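Local coordinates for protein fatty acyl CoA synthetase FADD13 (FATTY-ACYL-CoA SYNTHETASE) (Mycobacterium tuberculosis, PDB 3R44) that belongs to the AMP-binding enzyme family of the ANL superfamily, with a large N-terminal domain and a small C-terminal domain, at residues 258-264 and 285-291; 56-61 and 87-91; 315-319 and 392-396. All blocks are in the same frame, centred on the assembly; numbering follows the deposited sequence.

Followed from the N terminus, the three contacts come in series, none nesting within or crossing another. Contact 2 closes first, bringing helix 46-62 against helix 79-91 beside the four-stranded parallel sheet that contains strand 70-74. Contact 1 then closes a short, mostly helical loop by pairing strands 261-264 and 288-291 in the large mixed sheet. Contact 3 spans the longest interval, 72 residues rich in strand, and joins the end of strand 310-316, the next strand of that mixed sheet, to an antiparallel sheet through 391-394. Contacts 1 and 3 approach to about 6 Å between nearest atoms, whereas contact 2 lies about 17 Å from contact 3 and about 22 Å from contact 1 on the same measure.

Contact 1. Residues 258-264 and 285-291; sequences RVCIGGA and DFRYFIT
Strands 261-264 and 288-291 run parallel, their axes 28° apart, with Ile261, Gly262, Gly263 and Ala264 opposite Tyr288, Phe289, Ile290 and Thr291. The bonding alternates between the two strands: Gly262 N gives to Tyr288 O (3.1 Å), Ile290 N to Gly262 O (2.8 Å) and Ala264 N to Ile290 O (2.9 Å). Just ahead of the strands, Cys260 O takes Arg287 N at 2.8 Å and, weakly, Tyr288 N. On one face of the sheet Ile261 lies alongside Tyr288, pointing the same way. With chi1 at 62°, the tyrosine CG sits between backbone N and carbonyl carbon, and the ring turns a face to Ile261 CG1 in a CH-pi contact; Ile261 CD1 reaches Tyr288 OH at 3.4 Å. The CG2 branch of the same isoleucine meets Ile290 CD1 (3.8 Å). The other face carries Ala264 CB, 4.0 Å from Phe289 CD1. Phe286 lies beside Val259, CE1 to CG1 at 3.7 Å, while its CZ rests over the centre of the Phe289 ring. Arg287 has its guanidinium over Ile261 CG1 and is anchored by a salt bridge to Asp212; Tyr288 OH bonds to Asp207 O. With the helical connection between them (helices 266-274 and 276-280) the two parallel strands form a beta-alpha-beta crossover. Strands 213-216 and 310-316 flank it in the mixed sheet, and helix 266-274 packs Leu269 on Ala264, Phe289 and Thr291.

Contact 2. Residues 56-61 and 87-91; sequences CADVLT and GAAKL
Gly87 brings the two helices together: its CA lies 4.2 Å from that of Ala57, and Ala57 CB rests 3.7 Å from Gly87 O. With no side chain at Gly87, the first helix comes close to its backbone, Cys56 CB lying 4.4 Å from Gly87 CA, and the short axes of 56-61 and 87-91 pass 8.4 Å apart at a crossing angle of -64°. One residue on, Ala88 is met by Leu60. The leucine side chain points across the interface and its CD1 branch ends over the start of Ala88, 3.8 Å from N, with the alanine CB slightly farther away. Helix 79-91 is the connection between strands 70-74 and 94-97, a beta-alpha-beta crossover of the four-stranded parallel sheet, and helix 46-62, which precedes strand 70-74 in the chain, leans on this crossover helix without any hydrogen bond between the two segments. Lys90 directs its end away to a salt bridge with Glu162. Leu91 then points at the first helix, CG beside Ala57 CB and CD1 against Leu60 CB at 3.8 Å. Its CG lies beside the backbone N and anti to the carbonyl carbon (chi1 -62°), which turns both methyls to the first helix: CD1 lies 3.4 Å from Ala57 O, and CD2 lies 3.5 Å from Thr61 OG1. That hydroxyl gives a hydrogen bond back to Ala57 O, approaching from the face opposite Thr61 N, so two donors grip the carbonyl against which Leu91 packs.

Contact 3. Residues 315-319 and 392-396; sequences YALTE and FRTGD
Tyr315, Leu317 and Glu319, from the YALTE sequence that matches motif A5 of the ANL superfamily, face Phe392, Thr394 and Asp396, from the FRTGD sequence that matches motif A7. The polar link is a hydrogen bond from Tyr315 OH to Asp396 OD2, 2.6 Å long. The oxygen lies near the plane of the phenol, at its edge, and is approached on its anti side, 22° out of the carboxylate plane; ring and carboxylate planes are 68° apart. Tyr315 reaches it by extending with CG anti to its backbone N (chi1 168°), which also places OH 3.4 Å from Thr394 CB. Asp396 is steadied from several sides: its N bonds to Thr394 OG1 at 3.0 Å in an ST turn, Arg411 makes a salt bridge to OD2, and Leu412 N bonds to OD1. Thr394 OG1 is further bonded to Val365 O. Leu317 wedges between these groups, CD1 touching Thr394 CB (3.8 Å) and the edge of the Phe392 ring at CE2 (3.9 Å), while CD2 runs past Asp396 OD2. Glu319 crosses Phe392 at about a right angle, its CG 3.6 Å from CZ, and carries its carboxylate on to Tyr376 OH. Such a meeting of the A5 and A7 motifs, here joining the end of strand 310-316 and the residues after it to strand 391-394 and, past the corner at Gly395, to the start of strand 396-400, is characteristic of ANL enzymes.

Contact 1. Residues 258-264 and 285-291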
ATOM      1  N   ARG A 258       6.393  22.594  10.483  1.00 18.71           N
ATOM      2  CA  ARG A 258       5.763  23.343   9.418  1.00 18.80           C
ATOM      3  C   ARG A 258       5.380  22.433   8.277  1.00 17.55           C
ATOM      4  O   ARG A 258       5.675  22.713   7.124  1.00 16.46           O
ATOM      5  CB  ARG A 258       6.714  24.451   8.930  1.00 20.10           C
ATOM      6  CG  ARG A 258       7.236  25.448  10.030  1.00 22.95           C
ATOM      7  CD  ARG A 258       8.213  26.532   9.432  1.00 24.81           C
ATOM      8  NE  ARG A 258       9.328  25.967   8.670  1.00 27.89           N
ATOM      9  CZ  ARG A 258      10.345  25.312   9.211  1.00 28.77           C
ATOM     10  NH1 ARG A 258      10.433  25.199  10.539  1.00 29.25           N
ATOM     11  NH2 ARG A 258      11.278  24.803   8.431  1.00 30.34           N
ATOM     12  N   VAL A 259       4.694  21.349   8.605  1.00 16.18           N
ATOM     13  CA  VAL A 259       4.309  20.332   7.665  1.00 14.23           C
ATOM     14  C   VAL A 259       3.203  20.844   6.722  1.00 14.61           C
ATOM     15  O   VAL A 259       2.213  21.471   7.140  1.00 13.95           O
ATOM     16  CB  VAL A 259       3.896  19.029   8.415  1.00 12.31           C
ATOM     17  CG1 VAL A 259       3.292  17.956   7.437  1.00 10.48           C
ATOM     18  CG2 VAL A 259       5.084  18.443   9.189  1.00 13.88           C
ATOM     19  N   CYS A 260       3.418  20.586   5.431  1.00 14.07           N
ATOM     20  CA  CYS A 260       2.486  20.903   4.358  1.00 15.44           C
ATOM     21  C   CYS A 260       1.553  19.806   3.954  1.00 14.80           C
ATOM     22  O   CYS A 260       0.393  20.091   3.554  1.00 16.76           O
ATOM     23  CB  CYS A 260       3.269  21.373   3.125  1.00 15.88           C
ATOM     24  SG  CYS A 260       4.513  22.595   3.450  1.00 24.97           S
ATOM     25  N   ILE A 261       2.035  18.556   3.957  1.00 13.48           N
ATOM     26  CA  ILE A 261       1.269  17.448   3.475  1.00 13.37           C
ATOM     27  C   ILE A 261       1.532  16.319   4.448  1.00 14.26           C
ATOM     28  O   ILE A 261       2.644  16.198   4.984  1.00 14.56           O
ATOM     29  CB  ILE A 261       1.773  16.991   2.081  1.00 14.47           C
ATOM     30  CG1 ILE A 261       1.709  18.142   1.065  1.00 19.18           C
ATOM     31  CG2 ILE A 261       1.029  15.718   1.588  1.00 17.93           C
ATOM     32  CD1 ILE A 261       2.628  17.807  -0.179  1.00 15.65           C
ATOM     33  N   GLY A 262       0.542  15.478   4.676  1.00 16.19           N
ATOM     34  CA  GLY A 262       0.750  14.310   5.523  1.00 16.53           C
ATOM     35  C   GLY A 262       0.221  13.051   4.890  1.00 17.93           C
ATOM     36  O   GLY A 262      -0.864  13.068   4.324  1.00 18.72           O
ATOM     37  N   GLY A 263       0.936  11.943   5.034  1.00 16.49           N
ATOM     38  CA  GLY A 263       0.389  10.675   4.622  1.00 16.77           C
ATOM     39  C   GLY A 263      -0.432  10.100   5.782  1.00 16.92           C
ATOM     40  O   GLY A 263      -0.050  10.222   6.946  1.00 18.74           O
ATOM     41  N   ALA A 264      -1.567   9.488   5.466  1.00 17.95           N
ATOM     42  CA  ALA A 264      -2.445   8.914   6.465  1.00 16.86           C
ATOM     43  C   ALA A 264      -3.352   7.827   5.933  1.00 17.47           C
ATOM     44  O   ALA A 264      -3.268   7.402   4.771  1.00 18.70           O
ATOM     45  CB  ALA A 264      -3.297  10.044   7.092  1.00 19.21           C
ATOM     46  N   ASP A 285       0.373  26.142   7.675  1.00 26.83           N
ATOM     47  CA  ASP A 285       1.128  25.639   6.526  1.00 25.51           C
ATOM     48  C   ASP A 285       0.526  24.323   6.027  1.00 21.76           C
ATOM     49  O   ASP A 285       0.862  23.902   4.917  1.00 19.35           O
ATOM     50  CB  ASP A 285       2.604  25.364   6.886  1.00 27.10           C
ATOM     51  CG  ASP A 285       3.398  26.633   7.282  1.00 33.55           C
ATOM     52  OD1 ASP A 285       3.692  27.465   6.402  1.00 40.41           O
ATOM     53  OD2 ASP A 285       3.781  26.751   8.463  1.00 38.02           O
ATOM     54  N   PHE A 286      -0.282  23.622   6.840  1.00 18.80           N
ATOM     55  CA  PHE A 286      -0.716  22.265   6.465  1.00 18.35           C
ATOM     56  C   PHE A 286      -1.857  22.347   5.437  1.00 19.11           C
ATOM     57  O   PHE A 286      -2.878  23.021   5.678  1.00 21.06           O
ATOM     58  CB  PHE A 286      -1.206  21.495   7.694  1.00 17.81           C
ATOM     59  CG  PHE A 286      -1.358  20.061   7.424  1.00 17.80           C
ATOM     60  CD1 PHE A 286      -0.274  19.216   7.525  1.00 19.89           C
ATOM     61  CD2 PHE A 286      -2.537  19.570   6.879  1.00 19.73           C
ATOM     62  CE1 PHE A 286      -0.405  17.875   7.215  1.00 19.54           C
ATOM     63  CE2 PHE A 286      -2.654  18.221   6.491  1.00 19.00           C
ATOM     64  CZ  PHE A 286      -1.597  17.387   6.690  1.00 19.54           C
ATOM     65  N   ARG A 287      -1.692  21.742   4.285  1.00 16.61           N
ATOM     66  CA  ARG A 287      -2.690  21.849   3.235  1.00 17.69           C
ATOM     67  C   ARG A 287      -3.579  20.642   3.115  1.00 16.93           C
ATOM     68  O   ARG A 287      -4.774  20.814   2.964  1.00 18.16           O
ATOM     69  CB  ARG A 287      -2.030  22.116   1.867  1.00 18.11           C
ATOM     70  CG  ARG A 287      -1.096  23.300   1.887  1.00 16.82           C
ATOM     71  CD  ARG A 287      -0.867  23.899   0.468  1.00 19.61           C
ATOM     72  NE  ARG A 287      -0.249  22.901  -0.425  1.00 18.11           N
ATOM     73  CZ  ARG A 287       1.052  22.604  -0.486  1.00 18.54           C
ATOM     74  NH1 ARG A 287       1.947  23.207   0.294  1.00 17.37           N
ATOM     75  NH2 ARG A 287       1.466  21.686  -1.388  1.00 16.61           N
ATOM     76  N   TYR A 288      -3.008  19.437   3.081  1.00 16.13           N
ATOM     77  CA  TYR A 288      -3.826  18.241   2.909  1.00 15.18           C
ATOM     78  C   TYR A 288      -3.173  16.945   3.366  1.00 16.00           C
ATOM     79  O   TYR A 288      -1.965  16.820   3.397  1.00 15.29           O
ATOM     80  CB  TYR A 288      -4.290  18.102   1.413  1.00 15.95           C
ATOM     81  CG  TYR A 288      -3.176  17.947   0.440  1.00 16.02           C
ATOM     82  CD1 TYR A 288      -2.681  16.690   0.098  1.00 16.87           C
ATOM     83  CD2 TYR A 288      -2.610  19.057  -0.156  1.00 18.20           C
ATOM     84  CE1 TYR A 288      -1.710  16.569  -0.806  1.00 17.41           C
ATOM     85  CE2 TYR A 288      -1.611  18.953  -1.063  1.00 16.20           C
ATOM     86  CZ  TYR A 288      -1.133  17.683  -1.380  1.00 15.07           C
ATOM     87  OH  TYR A 288      -0.096  17.470  -2.266  1.00 18.84           O
ATOM     88  N   PHE A 289      -4.002  15.953   3.628  1.00 16.22           N
ATOM     89  CA  PHE A 289      -3.545  14.620   3.817  1.00 16.45           C
ATOM     90  C   PHE A 289      -3.741  13.806   2.556  1.00 18.38           C
ATOM     91  O   PHE A 289      -4.659  14.044   1.811  1.00 18.73           O
ATOM     92  CB  PHE A 289      -4.342  13.943   4.922  1.00 16.22           C
ATOM     93  CG  PHE A 289      -4.058  14.463   6.311  1.00 16.81           C
ATOM     94  CD1 PHE A 289      -2.932  14.042   7.030  1.00 21.14           C
ATOM     95  CD2 PHE A 289      -4.928  15.371   6.881  1.00 20.50           C
ATOM     96  CE1 PHE A 289      -2.688  14.519   8.325  1.00 24.72           C
ATOM     97  CE2 PHE A 289      -4.681  15.879   8.165  1.00 21.93           C
ATOM     98  CZ  PHE A 289      -3.567  15.437   8.885  1.00 22.93           C
ATOM     99  N   ILE A 290      -2.829  12.868   2.311  1.00 17.37           N
ATOM    100  CA  ILE A 290      -2.968  11.880   1.247  1.00 19.13           C
ATOM    101  C   ILE A 290      -3.333  10.617   2.008  1.00 19.23           C
ATOM    102  O   ILE A 290      -2.565  10.203   2.864  1.00 18.34           O
ATOM    103  CB  ILE A 290      -1.663  11.612   0.521  1.00 19.76           C
ATOM    104  CG1 ILE A 290      -1.140  12.903  -0.103  1.00 19.38           C
ATOM    105  CG2 ILE A 290      -1.889  10.536  -0.592  1.00 22.55           C
ATOM    106  CD1 ILE A 290       0.275  12.785  -0.714  1.00 20.61           C
ATOM    107  N   THR A 291      -4.496  10.047   1.758  1.00 20.51           N
ATOM    108  CA  THR A 291      -4.959   8.909   2.536  1.00 24.00           C
ATOM    109  C   THR A 291      -5.180   7.710   1.638  1.00 25.47           C
ATOM    110  O   THR A 291      -5.627   7.821   0.514  1.00 24.73           O
ATOM    111  CB  THR A 291      -6.268   9.196   3.314  1.00 25.41           C
ATOM    112  OG1 THR A 291      -7.325   9.411   2.385  1.00 31.80           O
ATOM    113  CG2 THR A 291      -6.157  10.487   4.126  1.00 25.06           C
TER

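Contact 2. Residues 56-61 and 87-91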
ATOM      1  N   CYS A  56      25.991   3.469   2.726  1.00 19.25           N
ATOM      2  CA  CYS A  56      25.183   2.255   2.690  1.00 18.79           C
ATOM      3  C   CYS A  56      25.636   1.357   1.529  1.00 19.25           C
ATOM      4  O   CYS A  56      25.775   0.138   1.693  1.00 18.83           O
ATOM      5  CB  CYS A  56      23.698   2.561   2.564  1.00 19.41           C
ATOM      6  SG  CYS A  56      23.021   3.199   4.128  1.00 21.82           S
ATOM      7  N   ALA A  57      25.871   1.969   0.367  1.00 18.52           N
ATOM      8  CA  ALA A  57      26.322   1.226  -0.797  1.00 18.76           C
ATOM      9  C   ALA A  57      27.690   0.584  -0.554  1.00 19.92           C
ATOM     10  O   ALA A  57      27.935  -0.556  -1.003  1.00 20.20           O
ATOM     11  CB  ALA A  57      26.383   2.134  -2.000  1.00 17.68           C
ATOM     12  N   ASP A  58      28.561   1.325   0.131  1.00 21.09           N
ATOM     13  CA  ASP A  58      29.892   0.838   0.496  1.00 22.93           C
ATOM     14  C   ASP A  58      29.788  -0.389   1.403  1.00 22.89           C
ATOM     15  O   ASP A  58      30.471  -1.419   1.168  1.00 23.50           O
ATOM     16  CB  ASP A  58      30.754   1.955   1.123  1.00 24.19           C
ATOM     17  CG  ASP A  58      32.237   1.548   1.303  1.00 31.40           C
ATOM     18  OD1 ASP A  58      32.810   0.979   0.343  1.00 35.86           O
ATOM     19  OD2 ASP A  58      32.840   1.825   2.372  1.00 33.79           O
ATOM     20  N   VAL A  59      28.918  -0.295   2.401  1.00 21.63           N
ATOM     21  CA  VAL A  59      28.653  -1.409   3.327  1.00 22.32           C
ATOM     22  C   VAL A  59      28.084  -2.608   2.573  1.00 21.62           C
ATOM     23  O   VAL A  59      28.544  -3.736   2.747  1.00 21.97           O
ATOM     24  CB  VAL A  59      27.720  -1.012   4.485  1.00 22.18           C
ATOM     25  CG1 VAL A  59      27.252  -2.265   5.293  1.00 25.00           C
ATOM     26  CG2 VAL A  59      28.365   0.049   5.373  1.00 21.58           C
ATOM     27  N   LEU A  60      27.097  -2.396   1.711  1.00 19.77           N
ATOM     28  CA  LEU A  60      26.606  -3.521   0.936  1.00 19.90           C
ATOM     29  C   LEU A  60      27.609  -4.174   0.006  1.00 19.96           C
ATOM     30  O   LEU A  60      27.679  -5.433  -0.072  1.00 21.01           O
ATOM     31  CB  LEU A  60      25.346  -3.124   0.159  1.00 18.17           C
ATOM     32  CG  LEU A  60      24.106  -2.678   0.930  1.00 20.26           C
ATOM     33  CD1 LEU A  60      23.124  -2.078  -0.107  1.00 19.49           C
ATOM     34  CD2 LEU A  60      23.410  -3.801   1.729  1.00 19.98           C
ATOM     35  N   THR A  61      28.441  -3.355  -0.647  1.00 20.41           N
ATOM     36  CA  THR A  61      29.511  -3.840  -1.490  1.00 21.66           C
ATOM     37  C   THR A  61      30.417  -4.747  -0.655  1.00 24.00           C
ATOM     38  O   THR A  61      30.841  -5.849  -1.087  1.00 23.04           O
ATOM     39  CB  THR A  61      30.323  -2.698  -2.090  1.00 22.10           C
ATOM     40  OG1 THR A  61      29.515  -2.035  -3.063  1.00 21.36           O
ATOM     41  CG2 THR A  61      31.554  -3.245  -2.788  1.00 24.10           C
ATOM     42  N   GLY A  87      21.119   3.245  -1.514  1.00 13.64           N
ATOM     43  CA  GLY A  87      22.414   2.628  -1.661  1.00 15.56           C
ATOM     44  C   GLY A  87      22.317   1.401  -2.543  1.00 14.82           C
ATOM     45  O   GLY A  87      23.083   1.219  -3.497  1.00 14.60           O
ATOM     46  N   ALA A  88      21.349   0.523  -2.254  1.00 14.69           N
ATOM     47  CA  ALA A  88      21.107  -0.637  -3.133  1.00 15.04           C
ATOM     48  C   ALA A  88      20.797  -0.222  -4.586  1.00 13.95           C
ATOM     49  O   ALA A  88      21.339  -0.845  -5.528  1.00 12.98           O
ATOM     50  CB  ALA A  88      19.950  -1.532  -2.587  1.00 14.36           C
ATOM     51  N   ALA A  89      19.948   0.799  -4.748  1.00 12.21           N
ATOM     52  CA  ALA A  89      19.622   1.359  -6.078  1.00 11.65           C
ATOM     53  C   ALA A  89      20.887   1.751  -6.882  1.00 11.99           C
ATOM     54  O   ALA A  89      21.047   1.392  -8.052  1.00 13.08           O
ATOM     55  CB  ALA A  89      18.639   2.550  -5.944  1.00 11.37           C
ATOM     56  N   LYS A  90      21.821   2.446  -6.237  1.00 12.73           N
ATOM     57  CA  LYS A  90      23.064   2.857  -6.885  1.00 13.66           C
ATOM     58  C   LYS A  90      23.897   1.666  -7.340  1.00 14.14           C
ATOM     59  O   LYS A  90      24.593   1.764  -8.345  1.00 15.68           O
ATOM     60  CB  LYS A  90      23.911   3.718  -5.960  1.00 14.45           C
ATOM     61  CG  LYS A  90      23.251   5.095  -5.660  1.00 16.20           C
ATOM     62  CD  LYS A  90      24.160   5.844  -4.659  1.00 21.40           C
ATOM     63  CE  LYS A  90      23.488   7.079  -4.099  1.00 23.10           C
ATOM     64  NZ  LYS A  90      24.055   8.182  -4.783  1.00 18.75           N
ATOM     65  N   LEU A  91      23.839   0.564  -6.593  1.00 14.19           N
ATOM     66  CA  LEU A  91      24.551  -0.683  -6.944  1.00 15.69           C
ATOM     67  C   LEU A  91      23.866  -1.616  -7.918  1.00 15.98           C
ATOM     68  O   LEU A  91      24.495  -2.590  -8.399  1.00 15.67           O
ATOM     69  CB  LEU A  91      24.824  -1.493  -5.655  1.00 17.54           C
ATOM     70  CG  LEU A  91      25.703  -0.849  -4.592  1.00 18.19           C
ATOM     71  CD1 LEU A  91      25.752  -1.743  -3.364  1.00 14.25           C
ATOM     72  CD2 LEU A  91      27.110  -0.634  -5.114  1.00 20.43           C
TER

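Contact 3. Residues 315-319 and 392-396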
ATOM      1  N   TYR A 315      -6.704   4.908  -5.167  1.00 16.31           N
ATOM      2  CA  TYR A 315      -6.658   3.505  -5.305  1.00 15.70           C
ATOM      3  C   TYR A 315      -5.318   3.123  -5.920  1.00 15.56           C
ATOM      4  O   TYR A 315      -4.916   3.704  -6.958  1.00 13.76           O
ATOM      5  CB  TYR A 315      -7.757   3.074  -6.235  1.00 16.07           C
ATOM      6  CG  TYR A 315      -7.673   1.641  -6.701  1.00 16.31           C
ATOM      7  CD1 TYR A 315      -7.995   0.587  -5.838  1.00 17.61           C
ATOM      8  CD2 TYR A 315      -7.273   1.341  -7.998  1.00 15.49           C
ATOM      9  CE1 TYR A 315      -7.995  -0.725  -6.280  1.00 17.91           C
ATOM     10  CE2 TYR A 315      -7.237   0.029  -8.437  1.00 18.15           C
ATOM     11  CZ  TYR A 315      -7.586  -0.996  -7.569  1.00 20.70           C
ATOM     12  OH  TYR A 315      -7.531  -2.289  -8.041  1.00 23.27           O
ATOM     13  N   ALA A 316      -4.654   2.148  -5.290  1.00 15.41           N
ATOM     14  CA  ALA A 316      -3.377   1.619  -5.828  1.00 15.94           C
ATOM     15  C   ALA A 316      -3.198   0.223  -5.270  1.00 16.76           C
ATOM     16  O   ALA A 316      -3.930  -0.154  -4.341  1.00 19.11           O
ATOM     17  CB  ALA A 316      -2.234   2.517  -5.403  1.00 17.37           C
ATOM     18  N   LEU A 317      -2.207  -0.505  -5.776  1.00 17.00           N
ATOM     19  CA  LEU A 317      -1.937  -1.873  -5.378  1.00 17.18           C
ATOM     20  C   LEU A 317      -0.452  -1.928  -5.243  1.00 14.02           C
ATOM     21  O   LEU A 317       0.238  -1.124  -5.845  1.00 12.77           O
ATOM     22  CB  LEU A 317      -2.342  -2.856  -6.475  1.00 19.09           C
ATOM     23  CG  LEU A 317      -3.788  -2.977  -6.903  1.00 24.30           C
ATOM     24  CD1 LEU A 317      -3.908  -4.281  -7.733  1.00 26.88           C
ATOM     25  CD2 LEU A 317      -4.674  -3.049  -5.661  1.00 28.35           C
ATOM     26  N   THR A 318       0.066  -2.939  -4.589  1.00 13.80           N
ATOM     27  CA  THR A 318       1.488  -3.251  -4.714  1.00 14.00           C
ATOM     28  C   THR A 318       1.994  -3.356  -6.158  1.00 13.12           C
ATOM     29  O   THR A 318       3.029  -2.780  -6.482  1.00 12.05           O
ATOM     30  CB  THR A 318       1.828  -4.503  -3.865  1.00 15.75           C
ATOM     31  OG1 THR A 318       1.372  -4.243  -2.524  1.00 18.69           O
ATOM     32  CG2 THR A 318       3.322  -4.766  -3.835  1.00 14.97           C
ATOM     33  N   GLU A 319       1.226  -4.023  -7.011  1.00 12.41           N
ATOM     34  CA  GLU A 319       1.552  -4.227  -8.424  1.00 13.73           C
ATOM     35  C   GLU A 319       1.629  -2.930  -9.224  1.00 13.86           C
ATOM     36  O   GLU A 319       2.224  -2.902 -10.288  1.00 14.14           O
ATOM     37  CB  GLU A 319       0.534  -5.165  -9.052  1.00 14.27           C
ATOM     38  CG  GLU A 319       0.697  -6.613  -8.581  1.00 15.49           C
ATOM     39  CD  GLU A 319      -0.232  -6.991  -7.411  1.00 18.96           C
ATOM     40  OE1 GLU A 319      -0.553  -6.112  -6.532  1.00 17.87           O
ATOM     41  OE2 GLU A 319      -0.556  -8.214  -7.322  1.00 19.78           O
ATOM     42  N   PHE A 392      -2.889  -4.732 -16.901  1.00 16.30           N
ATOM     43  CA  PHE A 392      -2.776  -5.522 -15.690  1.00 14.65           C
ATOM     44  C   PHE A 392      -4.168  -5.745 -15.080  1.00 13.97           C
ATOM     45  O   PHE A 392      -4.874  -4.786 -14.828  1.00 14.03           O
ATOM     46  CB  PHE A 392      -1.882  -4.843 -14.648  1.00 12.98           C
ATOM     47  CG  PHE A 392      -1.877  -5.554 -13.354  1.00 11.07           C
ATOM     48  CD1 PHE A 392      -1.205  -6.762 -13.210  1.00 14.47           C
ATOM     49  CD2 PHE A 392      -2.549  -5.050 -12.268  1.00 14.22           C
ATOM     50  CE1 PHE A 392      -1.263  -7.459 -12.031  1.00 17.03           C
ATOM     51  CE2 PHE A 392      -2.584  -5.725 -11.098  1.00 13.19           C
ATOM     52  CZ  PHE A 392      -1.931  -6.927 -10.954  1.00 16.70           C
ATOM     53  N   ARG A 393      -4.545  -6.991 -14.856  1.00 13.92           N
ATOM     54  CA  ARG A 393      -5.827  -7.306 -14.241  1.00 15.65           C
ATOM     55  C   ARG A 393      -5.739  -7.353 -12.722  1.00 15.33           C
ATOM     56  O   ARG A 393      -5.064  -8.224 -12.128  1.00 15.99           O
ATOM     57  CB  ARG A 393      -6.318  -8.630 -14.770  1.00 16.42           C
ATOM     58  CG  ARG A 393      -6.517  -8.588 -16.285  1.00 20.68           C
ATOM     59  CD  ARG A 393      -6.950  -9.897 -16.935  1.00 24.22           C
ATOM     60  NE  ARG A 393      -8.116 -10.496 -16.302  1.00 23.53           N
ATOM     61  CZ  ARG A 393      -8.680 -11.649 -16.637  1.00 29.03           C
ATOM     62  NH1 ARG A 393      -8.252 -12.363 -17.657  1.00 29.68           N
ATOM     63  NH2 ARG A 393      -9.714 -12.077 -15.945  1.00 29.92           N
ATOM     64  N   THR A 394      -6.412  -6.432 -12.071  1.00 15.93           N
ATOM     65  CA  THR A 394      -6.258  -6.282 -10.634  1.00 15.61           C
ATOM     66  C   THR A 394      -6.985  -7.362  -9.827  1.00 16.27           C
ATOM     67  O   THR A 394      -6.613  -7.587  -8.675  1.00 19.24           O
ATOM     68  CB  THR A 394      -6.772  -4.892 -10.133  1.00 14.60           C
ATOM     69  OG1 THR A 394      -8.193  -4.819 -10.372  1.00 16.31           O
ATOM     70  CG2 THR A 394      -6.073  -3.723 -10.856  1.00 12.26           C
ATOM     71  N   GLY A 395      -8.041  -7.967 -10.373  1.00 17.17           N
ATOM     72  CA  GLY A 395      -8.890  -8.862  -9.627  1.00 18.18           C
ATOM     73  C   GLY A 395      -9.921  -8.111  -8.795  1.00 18.59           C
ATOM     74  O   GLY A 395     -10.749  -8.722  -8.110  1.00 20.76           O
ATOM     75  N   ASP A 396      -9.859  -6.774  -8.841  1.00 16.87           N
ATOM     76  CA  ASP A 396     -10.805  -5.944  -8.097  1.00 18.11           C
ATOM     77  C   ASP A 396     -11.903  -5.527  -9.066  1.00 18.36           C
ATOM     78  O   ASP A 396     -11.653  -5.341 -10.265  1.00 16.92           O
ATOM     79  CB  ASP A 396     -10.103  -4.697  -7.551  1.00 16.77           C
ATOM     80  CG  ASP A 396      -9.039  -4.994  -6.492  1.00 21.37           C
ATOM     81  OD1 ASP A 396      -8.976  -6.090  -5.875  1.00 22.92           O
ATOM     82  OD2 ASP A 396      -8.214  -4.087  -6.298  1.00 24.08           O
TER